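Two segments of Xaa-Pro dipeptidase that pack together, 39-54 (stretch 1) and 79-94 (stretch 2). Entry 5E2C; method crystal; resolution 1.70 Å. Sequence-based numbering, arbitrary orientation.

Stretch 1 (39-54) GALLVFADERDAVLAT
Stretch 2 (79-94) RYLAGRAGEAGVGKLG

Stretch 1 is a β-hairpin. Strand 40-44 pairs antiparallel with strand 51-54: Ala40 N to Ala53 O and Ala53 N to Ala40 O are both 2.9 Å, Leu42 N to Val51 O 2.8 Å and Val51 N to Leu42 O 3.0 Å. In stretch 2, helix 79-87 lies over one face of this hairpin. Its N-to-C direction is 17° from that of strand 40-44, so nearly parallel, axes 8.5 Å apart, and 150° from that of strand 51-54, so roughly antiparallel, axes 9.1 Å apart.

Leu81 (chi1 m, chi2 t) covers the most surface. Its CA is 6.2 Å from the CA of Leu42. Leu81 CD1 reaches Ala40 CB at 3.7 Å and Ala53 CB at 3.8 Å; Leu81 CD2 meets Val51 CG1 at 3.8 Å. Its branched end thus packs on both strands.

Leu42 (t, p) also points toward the helix. Its CD2 is 3.6 Å from Leu81 O, and its CD1 is 3.9 Å from Leu93 CD1. The first is a methyl group in van der Waals contact with a backbone carbonyl; the second is apolar packing.

Arg48 (m, t, m) provides the polar link. Arg48 NH1 donates to Ala88 O, just past the helix, at 2.9 Å. Water 1 accepts from Arg48 NH2 (2.9 Å) and donates to Ala88 O (3.0 Å). Arg48 NE also forms a salt bridge with Asp46 OD1, 3.0 Å, within stretch 1. Nearby, Phe44 CE2 (chi1 m) packs 3.8 Å from Ala88 CB.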

# COMPACT_ATOMS: atom_id res chain seq x y z
N GLY A 39 -12.65 7.87 -2.09
CA GLY A 39 -12.56 8.93 -3.07
C GLY A 39 -11.16 9.04 -3.62
O GLY A 39 -10.19 8.67 -2.95
N ALA A 40 -11.06 9.55 -4.84
CA ALA A 40 -9.78 9.82 -5.45
C ALA A 40 -9.97 11.01 -6.38
O ALA A 40 -11.08 11.33 -6.79
CB ALA A 40 -9.27 8.61 -6.21
N LEU A 41 -8.88 11.69 -6.68
CA LEU A 41 -8.93 12.92 -7.43
C LEU A 41 -7.82 12.89 -8.48
O LEU A 41 -6.69 12.49 -8.18
CB LEU A 41 -8.73 14.11 -6.49
CG LEU A 41 -8.86 15.49 -7.10
CD1 LEU A 41 -10.33 15.74 -7.44
CD2 LEU A 41 -8.34 16.54 -6.14
N LEU A 42 -8.16 13.26 -9.71
CA LEU A 42 -7.17 13.41 -10.80
C LEU A 42 -6.97 14.90 -11.09
O LEU A 42 -7.93 15.60 -11.40
CB LEU A 42 -7.67 12.67 -12.04
CG LEU A 42 -6.82 12.74 -13.31
CD1 LEU A 42 -5.42 12.19 -13.05
CD2 LEU A 42 -7.51 12.01 -14.46
N VAL A 43 -5.74 15.40 -10.98
CA VAL A 43 -5.45 16.79 -11.28
C VAL A 43 -4.43 16.84 -12.40
O VAL A 43 -3.39 16.16 -12.31
CB VAL A 43 -4.88 17.52 -10.05
CG1 VAL A 43 -4.56 18.97 -10.38
CG2 VAL A 43 -5.89 17.46 -8.92
N PHE A 44 -4.72 17.64 -13.44
CA PHE A 44 -3.83 17.79 -14.60
C PHE A 44 -2.87 18.95 -14.42
O PHE A 44 -3.20 19.93 -13.76
CB PHE A 44 -4.62 18.00 -15.89
CG PHE A 44 -5.54 16.86 -16.25
CD1 PHE A 44 -6.85 16.85 -15.79
CD2 PHE A 44 -5.11 15.81 -17.05
CE1 PHE A 44 -7.71 15.81 -16.13
CE2 PHE A 44 -5.97 14.76 -17.39
CZ PHE A 44 -7.27 14.77 -16.92
N ALA A 45 -1.70 18.86 -15.05
CA ALA A 45 -0.72 19.96 -14.97
C ALA A 45 -1.21 21.17 -15.77
O ALA A 45 -0.98 22.33 -15.39
CB ALA A 45 0.64 19.51 -15.47
N ASP A 46 -1.92 20.91 -16.86
CA ASP A 46 -2.33 21.98 -17.76
C ASP A 46 -3.72 22.52 -17.35
O ASP A 46 -4.15 22.32 -16.22
CB ASP A 46 -2.22 21.54 -19.24
CG ASP A 46 -3.25 20.51 -19.65
OD1 ASP A 46 -4.13 20.13 -18.85
OD2 ASP A 46 -3.17 20.07 -20.82
N GLU A 47 -4.40 23.20 -18.26
CA GLU A 47 -5.64 23.90 -17.91
C GLU A 47 -6.86 22.99 -17.74
O GLU A 47 -7.92 23.48 -17.36
CB GLU A 47 -5.94 25.01 -18.93
CG GLU A 47 -4.98 26.19 -18.84
CD GLU A 47 -5.05 26.90 -17.50
OE1 GLU A 47 -6.16 27.29 -17.08
OE2 GLU A 47 -3.99 27.08 -16.85
N ARG A 48 -6.72 21.69 -18.00
CA ARG A 48 -7.86 20.77 -17.85
C ARG A 48 -8.31 20.69 -16.39
O ARG A 48 -7.49 20.74 -15.48
CB ARG A 48 -7.52 19.38 -18.37
CG ARG A 48 -7.42 19.29 -19.88
CD ARG A 48 -6.89 17.95 -20.35
NE ARG A 48 -5.46 17.78 -20.09
CZ ARG A 48 -4.73 16.76 -20.53
NH1 ARG A 48 -5.27 15.81 -21.28
NH2 ARG A 48 -3.44 16.69 -20.23
N ASP A 49 -9.61 20.61 -16.18
CA ASP A 49 -10.17 20.57 -14.84
C ASP A 49 -10.02 19.19 -14.21
O ASP A 49 -9.95 18.16 -14.90
CB ASP A 49 -11.66 20.93 -14.85
CG ASP A 49 -11.92 22.36 -15.29
OD1 ASP A 49 -11.11 23.28 -14.97
OD2 ASP A 49 -12.96 22.57 -15.93
N ALA A 50 -9.99 19.21 -12.88
CA ALA A 50 -9.83 18.00 -12.09
C ALA A 50 -11.07 17.12 -12.13
O ALA A 50 -12.17 17.58 -12.41
CB ALA A 50 -9.49 18.37 -10.65
N VAL A 51 -10.87 15.82 -11.89
CA VAL A 51 -11.99 14.87 -11.87
C VAL A 51 -11.98 14.15 -10.52
O VAL A 51 -10.95 13.58 -10.12
CB VAL A 51 -11.87 13.85 -13.03
CG1 VAL A 51 -13.09 12.94 -13.06
CG2 VAL A 51 -11.69 14.56 -14.37
N LEU A 52 -13.13 14.18 -9.83
CA LEU A 52 -13.30 13.45 -8.57
C LEU A 52 -14.01 12.13 -8.87
O LEU A 52 -14.91 12.11 -9.69
CB LEU A 52 -14.13 14.28 -7.59
CG LEU A 52 -14.40 13.69 -6.21
CD1 LEU A 52 -13.14 13.68 -5.37
CD2 LEU A 52 -15.46 14.54 -5.52
N ALA A 53 -13.57 11.05 -8.25
CA ALA A 53 -14.27 9.78 -8.32
C ALA A 53 -14.58 9.28 -6.91
O ALA A 53 -13.74 9.34 -6.00
CB ALA A 53 -13.46 8.74 -9.07
N THR A 54 -15.81 8.81 -6.75
CA THR A 54 -16.24 8.17 -5.52
C THR A 54 -17.25 7.09 -5.85
O THR A 54 -17.53 6.85 -7.01
CB THR A 54 -16.79 9.20 -4.51
OG1 THR A 54 -17.04 8.54 -3.26
CG2 THR A 54 -18.07 9.83 -5.01
N ARG A 79 -8.37 3.26 -9.98
CA ARG A 79 -8.27 2.61 -11.26
C ARG A 79 -9.02 3.37 -12.36
O ARG A 79 -8.51 3.58 -13.46
CB ARG A 79 -8.81 1.20 -11.12
CG ARG A 79 -8.57 0.35 -12.31
CD ARG A 79 -9.54 -0.81 -12.33
NE ARG A 79 -9.35 -1.49 -13.59
CZ ARG A 79 -9.85 -1.09 -14.76
NH1 ARG A 79 -10.66 -0.02 -14.84
NH2 ARG A 79 -9.56 -1.78 -15.85
N TYR A 80 -10.25 3.78 -12.06
CA TYR A 80 -11.01 4.57 -13.00
C TYR A 80 -10.28 5.82 -13.44
O TYR A 80 -10.19 6.12 -14.63
CB TYR A 80 -12.37 4.95 -12.40
CG TYR A 80 -13.09 5.90 -13.30
CD1 TYR A 80 -13.75 5.44 -14.43
CD2 TYR A 80 -13.06 7.26 -13.07
CE1 TYR A 80 -14.37 6.31 -15.29
CE2 TYR A 80 -13.69 8.14 -13.92
CZ TYR A 80 -14.36 7.65 -15.03
OH TYR A 80 -14.99 8.51 -15.88
N LEU A 81 -9.73 6.56 -12.47
CA LEU A 81 -9.02 7.79 -12.77
C LEU A 81 -7.71 7.59 -13.52
O LEU A 81 -7.39 8.38 -14.42
CB LEU A 81 -8.80 8.64 -11.51
CG LEU A 81 -10.11 9.21 -10.96
CD1 LEU A 81 -9.85 9.94 -9.64
CD2 LEU A 81 -10.82 10.13 -11.94
N ALA A 82 -6.97 6.54 -13.20
CA ALA A 82 -5.79 6.20 -13.99
C ALA A 82 -6.21 5.93 -15.44
O ALA A 82 -5.54 6.39 -16.37
CB ALA A 82 -5.05 5.03 -13.41
N GLY A 83 -7.31 5.22 -15.64
CA GLY A 83 -7.80 4.97 -16.99
C GLY A 83 -8.16 6.24 -17.73
O GLY A 83 -7.84 6.41 -18.91
N ARG A 84 -8.81 7.17 -17.03
CA ARG A 84 -9.10 8.50 -17.58
C ARG A 84 -7.83 9.24 -17.97
O ARG A 84 -7.78 9.85 -19.04
CB ARG A 84 -9.91 9.33 -16.59
CG ARG A 84 -11.37 8.92 -16.47
CD ARG A 84 -12.22 9.44 -17.63
NE ARG A 84 -12.29 10.90 -17.72
CZ ARG A 84 -13.22 11.69 -17.18
NH1 ARG A 84 -14.23 11.18 -16.46
NH2 ARG A 84 -13.17 13.00 -17.37
N ALA A 85 -6.80 9.16 -17.13
CA ALA A 85 -5.52 9.80 -17.41
C ALA A 85 -4.92 9.23 -18.70
O ALA A 85 -4.44 9.98 -19.55
CB ALA A 85 -4.55 9.63 -16.24
N GLY A 86 -4.99 7.91 -18.88
CA GLY A 86 -4.42 7.28 -20.08
C GLY A 86 -5.14 7.72 -21.35
O GLY A 86 -4.51 8.01 -22.37
N GLU A 87 -6.47 7.79 -21.25
CA GLU A 87 -7.33 8.24 -22.36
C GLU A 87 -7.11 9.72 -22.67
O GLU A 87 -7.27 10.12 -23.82
CB GLU A 87 -8.79 8.03 -22.00
CG GLU A 87 -9.21 6.57 -21.98
CD GLU A 87 -10.55 6.33 -21.31
OE1 GLU A 87 -11.18 7.31 -20.83
OE2 GLU A 87 -10.97 5.16 -21.27
N ALA A 88 -6.75 10.52 -21.67
CA ALA A 88 -6.40 11.93 -21.87
C ALA A 88 -4.95 12.16 -22.36
O ALA A 88 -4.52 13.30 -22.42
CB ALA A 88 -6.64 12.70 -20.57
N GLY A 89 -4.20 11.11 -22.66
CA GLY A 89 -2.85 11.25 -23.20
C GLY A 89 -1.78 11.70 -22.22
O GLY A 89 -0.74 12.22 -22.61
N VAL A 90 -2.01 11.47 -20.94
CA VAL A 90 -1.06 11.85 -19.90
C VAL A 90 0.21 11.00 -20.02
O VAL A 90 0.14 9.80 -19.98
CB VAL A 90 -1.74 11.66 -18.52
CG1 VAL A 90 -0.74 11.71 -17.37
CG2 VAL A 90 -2.79 12.73 -18.34
N GLY A 91 1.37 11.64 -20.18
CA GLY A 91 2.63 10.90 -20.32
C GLY A 91 3.15 10.33 -19.01
O GLY A 91 3.52 9.15 -18.93
N LYS A 92 3.19 11.19 -18.00
CA LYS A 92 3.64 10.80 -16.67
C LYS A 92 2.57 11.14 -15.64
O LYS A 92 2.19 12.31 -15.47
CB LYS A 92 4.97 11.47 -16.35
CG LYS A 92 6.08 11.03 -17.30
CD LYS A 92 7.43 11.51 -16.79
CE LYS A 92 8.56 10.98 -17.68
NZ LYS A 92 9.86 11.55 -17.24
N LEU A 93 2.08 10.10 -14.97
CA LEU A 93 0.99 10.23 -13.97
C LEU A 93 1.59 9.95 -12.60
O LEU A 93 2.05 8.83 -12.33
CB LEU A 93 -0.10 9.19 -14.26
CG LEU A 93 -1.26 9.16 -13.24
CD1 LEU A 93 -1.95 10.50 -13.17
CD2 LEU A 93 -2.25 8.06 -13.58
N GLY A 94 1.60 10.96 -11.74
CA GLY A 94 2.05 10.78 -10.38
C GLY A 94 1.01 10.01 -9.59
O GLY A 94 -0.18 10.11 -9.87
O HOH W 1 -2.01 14.97 -22.04